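PDB 4GL3: putative glucoamylase from Bacteroides uniformis, which probably hydrolyses glycosidic bonds in starch-like or related glucans, its exact substrate and mode of action being unsettled. Local coordinates for residues F141-N145 with P146-R150; S214-H217 with K218-N222; K291-K294 with G295-E298; M387-N390 with Y391-L395. All coordinates share one frame; numbering follows the deposited sequence. Where two conformers were deposited one is given.

Contact 1: F141-N145 with P146-R150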
# COMPACT_ATOMS: atom_id res chain seq x y z
N PHE A 141 15.90 11.07 5.10
CA PHE A 141 17.33 11.22 4.74
C PHE A 141 17.80 12.67 4.72
O PHE A 141 18.10 13.22 3.65
CB PHE A 141 17.62 10.55 3.39
CG PHE A 141 17.45 9.06 3.43
CD1 PHE A 141 18.41 8.27 4.00
CD2 PHE A 141 16.31 8.48 2.96
CE1 PHE A 141 18.24 6.90 4.09
CE2 PHE A 141 16.13 7.12 3.01
CZ PHE A 141 17.12 6.33 3.56
N THR A 142 17.91 13.25 5.92
CA THR A 142 18.11 14.68 6.12
C THR A 142 19.55 15.06 6.43
O THR A 142 19.82 16.22 6.68
CB THR A 142 17.23 15.18 7.29
OG1 THR A 142 17.57 14.44 8.45
CG2 THR A 142 15.76 14.93 7.04
N LYS A 143 20.49 14.12 6.41
CA LYS A 143 21.89 14.43 6.71
C LYS A 143 22.52 15.28 5.61
O LYS A 143 22.19 15.13 4.44
CB LYS A 143 22.72 13.15 6.84
CG LYS A 143 22.25 12.21 7.91
CD LYS A 143 23.35 11.23 8.26
CE LYS A 143 23.15 10.65 9.63
NZ LYS A 143 24.40 9.97 10.01
N ASP A 144 23.42 16.16 5.99
CA ASP A 144 24.16 16.94 5.02
C ASP A 144 25.39 16.11 4.60
O ASP A 144 26.47 16.28 5.13
CB ASP A 144 24.59 18.28 5.65
CG ASP A 144 25.40 19.15 4.69
OD1 ASP A 144 25.36 18.93 3.46
OD2 ASP A 144 26.10 20.06 5.18
N ASN A 145 25.20 15.14 3.72
CA ASN A 145 26.35 14.45 3.12
C ASN A 145 26.01 14.15 1.66
O ASN A 145 24.88 14.37 1.24
CB ASN A 145 26.74 13.17 3.91
CG ASN A 145 25.68 12.08 3.83
OD1 ASN A 145 25.06 11.81 2.76
ND2 ASN A 145 25.44 11.44 4.97
N PRO A 146 27.01 13.72 0.88
CA PRO A 146 26.75 13.67 -0.56
C PRO A 146 25.61 12.73 -0.95
O PRO A 146 24.81 13.10 -1.81
CB PRO A 146 28.08 13.21 -1.13
CG PRO A 146 29.11 13.78 -0.17
CD PRO A 146 28.46 13.63 1.18
N THR A 147 25.51 11.56 -0.31
CA THR A 147 24.49 10.60 -0.66
C THR A 147 23.08 11.13 -0.34
O THR A 147 22.17 11.04 -1.16
CB THR A 147 24.73 9.26 0.04
OG1 THR A 147 25.97 8.73 -0.42
CG2 THR A 147 23.63 8.27 -0.26
N GLU A 148 22.91 11.70 0.84
CA GLU A 148 21.56 12.07 1.28
C GLU A 148 21.17 13.41 0.66
O GLU A 148 20.00 13.64 0.40
CB GLU A 148 21.41 12.07 2.81
CG GLU A 148 21.77 10.72 3.42
CD GLU A 148 21.28 10.51 4.84
OE1 GLU A 148 20.49 11.35 5.38
OE2 GLU A 148 21.67 9.47 5.42
N ASN A 149 22.13 14.27 0.39
CA ASN A 149 21.83 15.50 -0.34
C ASN A 149 21.26 15.14 -1.70
O ASN A 149 20.28 15.75 -2.14
CB ASN A 149 23.05 16.41 -0.48
CG ASN A 149 23.49 17.02 0.84
OD1 ASN A 149 22.73 17.06 1.82
ND2 ASN A 149 24.74 17.51 0.87
N ARG A 150 21.84 14.11 -2.32
CA ARG A 150 21.47 13.73 -3.68
C ARG A 150 20.13 12.99 -3.69
O ARG A 150 19.32 13.20 -4.58
CB ARG A 150 22.55 12.85 -4.26
CG ARG A 150 22.37 12.48 -5.73
CD ARG A 150 23.04 13.49 -6.64
NE ARG A 150 22.10 14.45 -7.23
CZ ARG A 150 21.54 14.35 -8.43
NH1 ARG A 150 21.80 13.31 -9.23
NH2 ARG A 150 20.69 15.30 -8.85
O HOH W 1 24.07 8.61 5.33

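Contact 2: S214-H217 with K218-N222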
# COMPACT_ATOMS: atom_id res chain seq x y z
N SER A 214 -12.46 20.91 -6.66
CA SER A 214 -13.65 20.29 -7.20
C SER A 214 -13.38 18.88 -7.82
O SER A 214 -14.29 18.04 -7.91
CB SER A 214 -14.29 21.23 -8.23
OG SER A 214 -13.37 21.33 -9.34
N VAL A 215 -12.12 18.60 -8.19
CA VAL A 215 -11.71 17.30 -8.68
C VAL A 215 -11.90 16.26 -7.56
O VAL A 215 -12.37 15.14 -7.81
CB VAL A 215 -10.26 17.33 -9.25
CG1 VAL A 215 -9.65 15.94 -9.51
CG2 VAL A 215 -10.16 18.22 -10.50
N TYR A 216 -11.54 16.64 -6.34
CA TYR A 216 -11.74 15.76 -5.19
C TYR A 216 -13.24 15.63 -4.85
O TYR A 216 -13.79 14.53 -4.76
CB TYR A 216 -11.00 16.30 -3.96
CG TYR A 216 -11.07 15.47 -2.72
CD1 TYR A 216 -10.53 14.21 -2.69
CD2 TYR A 216 -11.64 15.96 -1.56
CE1 TYR A 216 -10.55 13.46 -1.55
CE2 TYR A 216 -11.68 15.21 -0.42
CZ TYR A 216 -11.13 13.96 -0.41
OH TYR A 216 -11.17 13.19 0.74
N HIS A 217 -13.91 16.77 -4.65
CA HIS A 217 -15.28 16.75 -4.15
C HIS A 217 -16.31 16.17 -5.14
O HIS A 217 -17.22 15.47 -4.72
CB HIS A 217 -15.70 18.14 -3.65
CG HIS A 217 -14.88 18.60 -2.49
ND1 HIS A 217 -14.95 17.98 -1.25
CD2 HIS A 217 -13.94 19.57 -2.38
CE1 HIS A 217 -14.11 18.59 -0.43
NE2 HIS A 217 -13.49 19.55 -1.08
N LYS A 218 -16.14 16.41 -6.44
CA LYS A 218 -17.04 15.84 -7.46
C LYS A 218 -16.60 14.52 -8.07
O LYS A 218 -17.41 13.73 -8.47
CB LYS A 218 -17.23 16.83 -8.60
CG LYS A 218 -17.94 18.08 -8.17
CD LYS A 218 -18.09 18.99 -9.38
CE LYS A 218 -19.08 20.11 -9.16
NZ LYS A 218 -18.36 21.27 -8.55
N GLY A 219 -15.30 14.28 -8.15
CA GLY A 219 -14.81 13.06 -8.73
C GLY A 219 -14.63 11.93 -7.72
O GLY A 219 -15.27 10.90 -7.81
N TRP A 220 -13.72 12.10 -6.77
CA TRP A 220 -13.50 11.08 -5.78
C TRP A 220 -14.74 10.83 -4.93
O TRP A 220 -15.12 9.69 -4.73
CB TRP A 220 -12.31 11.41 -4.89
CG TRP A 220 -12.09 10.53 -3.74
CD1 TRP A 220 -12.40 10.81 -2.45
CD2 TRP A 220 -11.50 9.22 -3.73
NE1 TRP A 220 -12.00 9.81 -1.65
CE2 TRP A 220 -11.47 8.80 -2.40
CE3 TRP A 220 -11.02 8.36 -4.71
CZ2 TRP A 220 -10.96 7.57 -2.01
CZ3 TRP A 220 -10.51 7.14 -4.34
CH2 TRP A 220 -10.49 6.75 -3.00
N ALA A 221 -15.37 11.91 -4.46
CA ALA A 221 -16.34 11.84 -3.35
C ALA A 221 -17.79 11.69 -3.77
O ALA A 221 -18.68 12.20 -3.10
CB ALA A 221 -16.19 13.07 -2.42
N ASN A 222 -18.07 11.01 -4.86
CA ASN A 222 -19.45 10.86 -5.33
C ASN A 222 -19.54 9.58 -6.16
O ASN A 222 -19.11 9.56 -7.30
CB ASN A 222 -19.92 12.08 -6.13
CG ASN A 222 -21.43 12.05 -6.38
OD1 ASN A 222 -22.13 11.30 -5.74
ND2 ASN A 222 -21.92 12.87 -7.30
O HOH W 2 -19.30 14.93 -2.72

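Contact 3: K291-K294 with G295-E298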
# COMPACT_ATOMS: atom_id res chain seq x y z
N LYS A 291 -20.48 -19.04 4.92
CA LYS A 291 -20.32 -20.12 3.93
C LYS A 291 -19.77 -21.42 4.51
O LYS A 291 -19.67 -22.44 3.81
CB LYS A 291 -19.45 -19.65 2.77
CG LYS A 291 -20.11 -18.53 1.98
CD LYS A 291 -19.30 -18.07 0.79
CE LYS A 291 -19.36 -19.06 -0.36
NZ LYS A 291 -18.61 -18.53 -1.52
N GLY A 292 -19.42 -21.38 5.80
CA GLY A 292 -18.96 -22.56 6.53
C GLY A 292 -17.58 -23.07 6.15
O GLY A 292 -17.34 -24.25 6.16
N TYR A 293 -16.65 -22.18 5.79
CA TYR A 293 -15.30 -22.64 5.47
C TYR A 293 -14.58 -23.18 6.70
O TYR A 293 -14.91 -22.81 7.82
CB TYR A 293 -14.52 -21.52 4.85
CG TYR A 293 -14.97 -21.20 3.45
CD1 TYR A 293 -14.88 -22.15 2.44
CD2 TYR A 293 -15.50 -19.96 3.13
CE1 TYR A 293 -15.29 -21.87 1.14
CE2 TYR A 293 -15.90 -19.67 1.84
CZ TYR A 293 -15.80 -20.64 0.86
OH TYR A 293 -16.16 -20.35 -0.43
N LYS A 294 -13.61 -24.07 6.49
CA LYS A 294 -12.82 -24.62 7.59
C LYS A 294 -11.88 -23.58 8.23
O LYS A 294 -11.16 -22.86 7.52
CB LYS A 294 -12.03 -25.83 7.11
CG LYS A 294 -11.22 -26.52 8.19
CD LYS A 294 -10.85 -27.93 7.77
CE LYS A 294 -9.67 -28.46 8.56
NZ LYS A 294 -9.67 -29.94 8.61
N GLY A 295 -11.92 -23.48 9.56
CA GLY A 295 -10.97 -22.65 10.33
C GLY A 295 -11.22 -21.15 10.45
O GLY A 295 -10.53 -20.49 11.17
N TYR A 296 -12.20 -20.60 9.74
CA TYR A 296 -12.50 -19.17 9.84
C TYR A 296 -12.91 -18.84 11.27
O TYR A 296 -13.73 -19.56 11.85
CB TYR A 296 -13.68 -18.80 8.92
CG TYR A 296 -13.36 -18.51 7.48
CD1 TYR A 296 -12.32 -19.13 6.81
CD2 TYR A 296 -14.18 -17.68 6.76
CE1 TYR A 296 -12.06 -18.83 5.46
CE2 TYR A 296 -13.95 -17.39 5.41
CZ TYR A 296 -12.89 -17.98 4.76
OH TYR A 296 -12.70 -17.68 3.43
N GLY A 297 -12.38 -17.77 11.84
CA GLY A 297 -12.62 -17.52 13.29
C GLY A 297 -11.80 -16.38 13.85
O GLY A 297 -11.16 -15.63 13.12
N GLU A 298 -11.80 -16.26 15.17
CA GLU A 298 -11.08 -15.21 15.88
C GLU A 298 -9.58 -15.28 15.64
O GLU A 298 -8.92 -14.25 15.64
CB GLU A 298 -11.35 -15.31 17.39
CG GLU A 298 -12.81 -15.03 17.70
CD GLU A 298 -13.14 -15.17 19.17
OE1 GLU A 298 -12.18 -15.21 19.98
OE2 GLU A 298 -14.34 -15.23 19.49

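Contact 4: M387-N390 with Y391-L395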
# COMPACT_ATOMS: atom_id res chain seq x y z
N MSE A 387 3.09 -1.34 8.36
CA MSE A 387 1.97 -1.05 9.27
C MSE A 387 2.28 -1.58 10.66
O MSE A 387 1.89 -0.96 11.63
CB MSE A 387 0.63 -1.62 8.74
CG MSE A 387 0.17 -0.98 7.41
SE MSE A 387 -0.16 0.93 7.52
CE MSE A 387 -2.00 1.01 8.12
N ILE A 388 3.06 -2.66 10.76
CA ILE A 388 3.57 -3.09 12.05
C ILE A 388 4.38 -1.93 12.60
O ILE A 388 4.19 -1.54 13.76
CB ILE A 388 4.40 -4.40 12.01
CG1 ILE A 388 3.48 -5.62 11.79
CG2 ILE A 388 5.26 -4.56 13.29
CD1 ILE A 388 4.23 -6.90 11.43
N GLU A 389 5.25 -1.34 11.79
CA GLU A 389 6.05 -0.26 12.36
C GLU A 389 5.20 0.97 12.77
O GLU A 389 5.46 1.59 13.82
CB GLU A 389 7.16 0.21 11.39
CG GLU A 389 8.17 1.13 12.04
CD GLU A 389 8.84 0.46 13.23
OE1 GLU A 389 9.15 -0.75 13.09
OE2 GLU A 389 9.07 1.14 14.27
N ASN A 390 4.24 1.36 11.93
CA ASN A 390 3.34 2.44 12.30
C ASN A 390 2.64 2.17 13.64
O ASN A 390 2.55 3.08 14.47
CB ASN A 390 2.31 2.71 11.21
CG ASN A 390 2.87 3.56 10.08
OD1 ASN A 390 3.80 4.35 10.32
ND2 ASN A 390 2.31 3.41 8.84
N TYR A 391 2.16 0.95 13.84
CA TYR A 391 1.62 0.57 15.17
C TYR A 391 2.65 0.73 16.27
O TYR A 391 2.33 1.23 17.32
CB TYR A 391 1.13 -0.88 15.16
CG TYR A 391 0.86 -1.47 16.53
CD1 TYR A 391 -0.15 -0.94 17.33
CD2 TYR A 391 1.63 -2.51 17.03
CE1 TYR A 391 -0.42 -1.46 18.58
CE2 TYR A 391 1.36 -3.05 18.29
CZ TYR A 391 0.33 -2.49 19.04
OH TYR A 391 0.05 -2.97 20.27
N ARG A 392 3.89 0.28 16.06
CA ARG A 392 4.85 0.32 17.17
C ARG A 392 5.44 1.72 17.47
O ARG A 392 5.71 2.01 18.59
CB ARG A 392 6.01 -0.66 16.91
CG ARG A 392 5.60 -2.12 16.65
CD ARG A 392 6.80 -2.98 16.25
NE ARG A 392 7.53 -3.42 17.42
CZ ARG A 392 8.57 -4.25 17.39
NH1 ARG A 392 9.08 -4.72 16.23
NH2 ARG A 392 9.11 -4.61 18.53
N THR A 393 5.71 2.55 16.46
CA THR A 393 6.36 3.85 16.66
C THR A 393 5.76 5.01 15.81
O THR A 393 6.19 6.15 15.95
CB THR A 393 7.86 3.77 16.27
OG1 THR A 393 7.97 3.43 14.88
CG2 THR A 393 8.65 2.75 17.16
N GLY A 394 4.82 4.74 14.92
CA GLY A 394 4.30 5.75 14.01
C GLY A 394 5.34 6.31 13.03
O GLY A 394 5.12 7.36 12.45
N LEU A 395 6.45 5.58 12.83
CA LEU A 395 7.60 6.01 12.04
C LEU A 395 7.24 6.59 10.67
O LEU A 395 7.63 7.73 10.38
CB LEU A 395 8.59 4.86 11.81
CG LEU A 395 9.85 5.22 11.01
CD1 LEU A 395 10.74 6.23 11.79
CD2 LEU A 395 10.67 3.97 10.68

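Contact 1: F141-N145 with P146-R150
Asn145 caps the start of helix 146-161, and the Glu148 side chain reaches back to the loop before it. At the N-cap, the side chain of Asn145 stands between its own backbone N and carbonyl carbon (chi1 67°), which turns OD1 back over the first helical turn. There Asn145 OD1 accepts from Glu148 N at 2.9 Å, along a nearly straight N-H direction but with the donor tilted out of the carbonyl plane. A bridging water links the two side chains, 3.2 Å from Asn145 ND2 and 2.6 Å from Glu148 OE2.

Extended beyond CG, Glu148 carries its carboxylate under the arriving chain, where Glu148 OE1 accepts from Lys143 N at 3.0 Å, the N-H coming from above the carboxylate plane. The aliphatic part of Lys143 lies against the same group, with Lys143 CG 3.2 Å from Glu148 OE1, while the ring of Phe141 turns its edge to the carboxylate carbon, the two planes almost perpendicular (89°). OE2 is also held by a salt bridge to Arg75, so the buried carboxylate has a partner for each oxygen.

On the outer side, Asn149 ND2 donates to Asp144 OD1 at 3.0 Å, with the acceptor lying in the amide plane; Asn149 OD1 accepts from Arg152, which also binds the carbonyls of Phe141 and Lys143. The backbone bond from Asn149 N to Asn145 O opens the helix. Together these form an asparagine N-cap on a tight link between successive helices 124-140 and 146-161, consistent with the helical-hairpin build of six-hairpin glycosidases.

Contact 2: S214-H217 with K218-N222
Ser214 O accepts from Lys218 N at 2.9 Å, the regular helical bond of this short stretch and its shortest direct one. One residue on, the pattern widens: Val215 O is shared by Gly219 N and Trp220 N, both weakly, and Tyr216 O takes Ala221 N at 3.1 Å, a bond that spans five residues and gives the helix a pi-type turn just before it ends. A water bridges the end of the helix, donating to His217 O at 2.9 Å and to Ala221 O at 2.8 Å.

Around this backbone the aromatic side chains fall on one flank. Both Tyr216 and Trp220 hold CG anti to the backbone N (chi1 -178° and 173°), which sends their rings out in similar directions. The planes are nearly parallel, 10° apart, but slid so far that they hardly overlap; the touch is made by Tyr216 CE1 and Trp220 CD1 at 3.4 Å. On its other side, Tyr216 CD2 rests over the rim of the His217 ring. The polar ends are engaged further out: Tyr216 OH with Asp266 and His197, His217 ND1 with Tyr268 OH, and Ser214 OG with Asp172.

Helix 213-220 thus lies against helix 197-205, whose Tyr200 meets Val215, Tyr216 and Trp220 and whose His197 ring runs nearly parallel to the indole; Phe226, just ahead of strand 227-232, meets that indole at a steeper angle.

Contact 3: K291-K294 with G295-E298
Tyr293 sets its CB over one face of the Tyr296 ring, a little toward the rim, 3.8 Å from the ring centroid and only 14° off the normal, a CH-pi contact. From there the two side chains run next to each other and point the same way. The rings meet obliquely, their planes 43° apart, with Tyr293 CD2 3.7 Å from Tyr296 CZ and 3.6 Å from Tyr296 OH. In both residues CG stands beside the backbone N, opposite the carbonyl carbon; with the turn between them, this brings both rings to the same side of the chain.

The hydroxyls converge on a single residue: Tyr296 OH is hydrogen-bonded to Asp320 OD1 and Tyr293 OH to Asp320 O, which Lys291 NZ also binds. A leucine in place of Tyr296 would probably leave Asp320 OD1 without this hydroxyl and take away the aromatic face on which Tyr293 CB rests. Further out, Asn289, Leu303 and Ile324 touch the Tyr296 side chain, and Thr368 touches Tyr293 while its OG1 receives Lys294 N.

What brings the tyrosines together is the backbone between them. Lys294 has extended angles, and Gly295 follows with positive phi; a beta carbon on Gly295 would sit 2.7 Å from Lys294 O. Tyr293 O and Tyr296 N stay 4.0 Å apart, too far for a closing bond, and Tyr293 O is instead hydrogen-bonded to Asn289 ND2. The backbone angles at Lys294 and Gly295 are those of a type II beta turn, here an open one in the surface loop that leads from helix 271-288 towards strand 305-306.

Contact 4: M387-N390 with Y391-L395
Glu389 bends round to grip Thr393, one turn further along helix 378-393. Its CB points away from the residues that follow, but the chain kinks at the next bond (chi2 58°) and comes back. Glu389 CG lies 3.8 Å from Leu395 CB and 4.0 Å from Leu395 CD2, an aliphatic touch at the helix end. Glu389 CD passes 3.5 Å from Thr393 OG1, and Glu389 OE2 accepts from that hydroxyl at 2.6 Å on its anti lone pair; Thr393 CG2 lies 3.3 Å from the same oxygen. The hydroxyl in turn accepts weakly from Leu395 N. Glu389 OE1 is turned to Arg70, in a salt bridge, and to Gln23, in a hydrogen bond.

In the backbone, Thr393 N bonds to Glu389 O at 2.8 Å and Gly394 N to Asn390 O at 2.8 Å, before Gly394 breaks the helix with positive phi. Alongside, Ile388 CG2 packs on the alkyl chain of Arg392, whose guanidinium reaches Asp16 and Gln23. A glutamine in place of Glu389 would probably leave Arg70 without its anionic mate. With one oxygen on the hydroxyl and the other on Arg70, the carboxylate ties the closing turn to the stretch following helix 54-69.

In the fold
The four contacts follow one another along the chain and none touches another. Contact 4 is the most central, about 14 Å from the chain's centre; contacts 1 and 3 lie on opposite sides of the chain's centre, their own centres about 51 Å apart, and the centre of contact 2 is about 38 Å from each of theirs. Contacts 1 and 4 come closest, with nearest atoms about 10 Å apart: Glu148 pairs with Arg75 at the start of helix 75-90, and Glu389 with Arg70 just after helix 54-69. A PEG molecule sits about 4 Å from the side chain of Pro146 in contact 1, which does not by itself mark an active site.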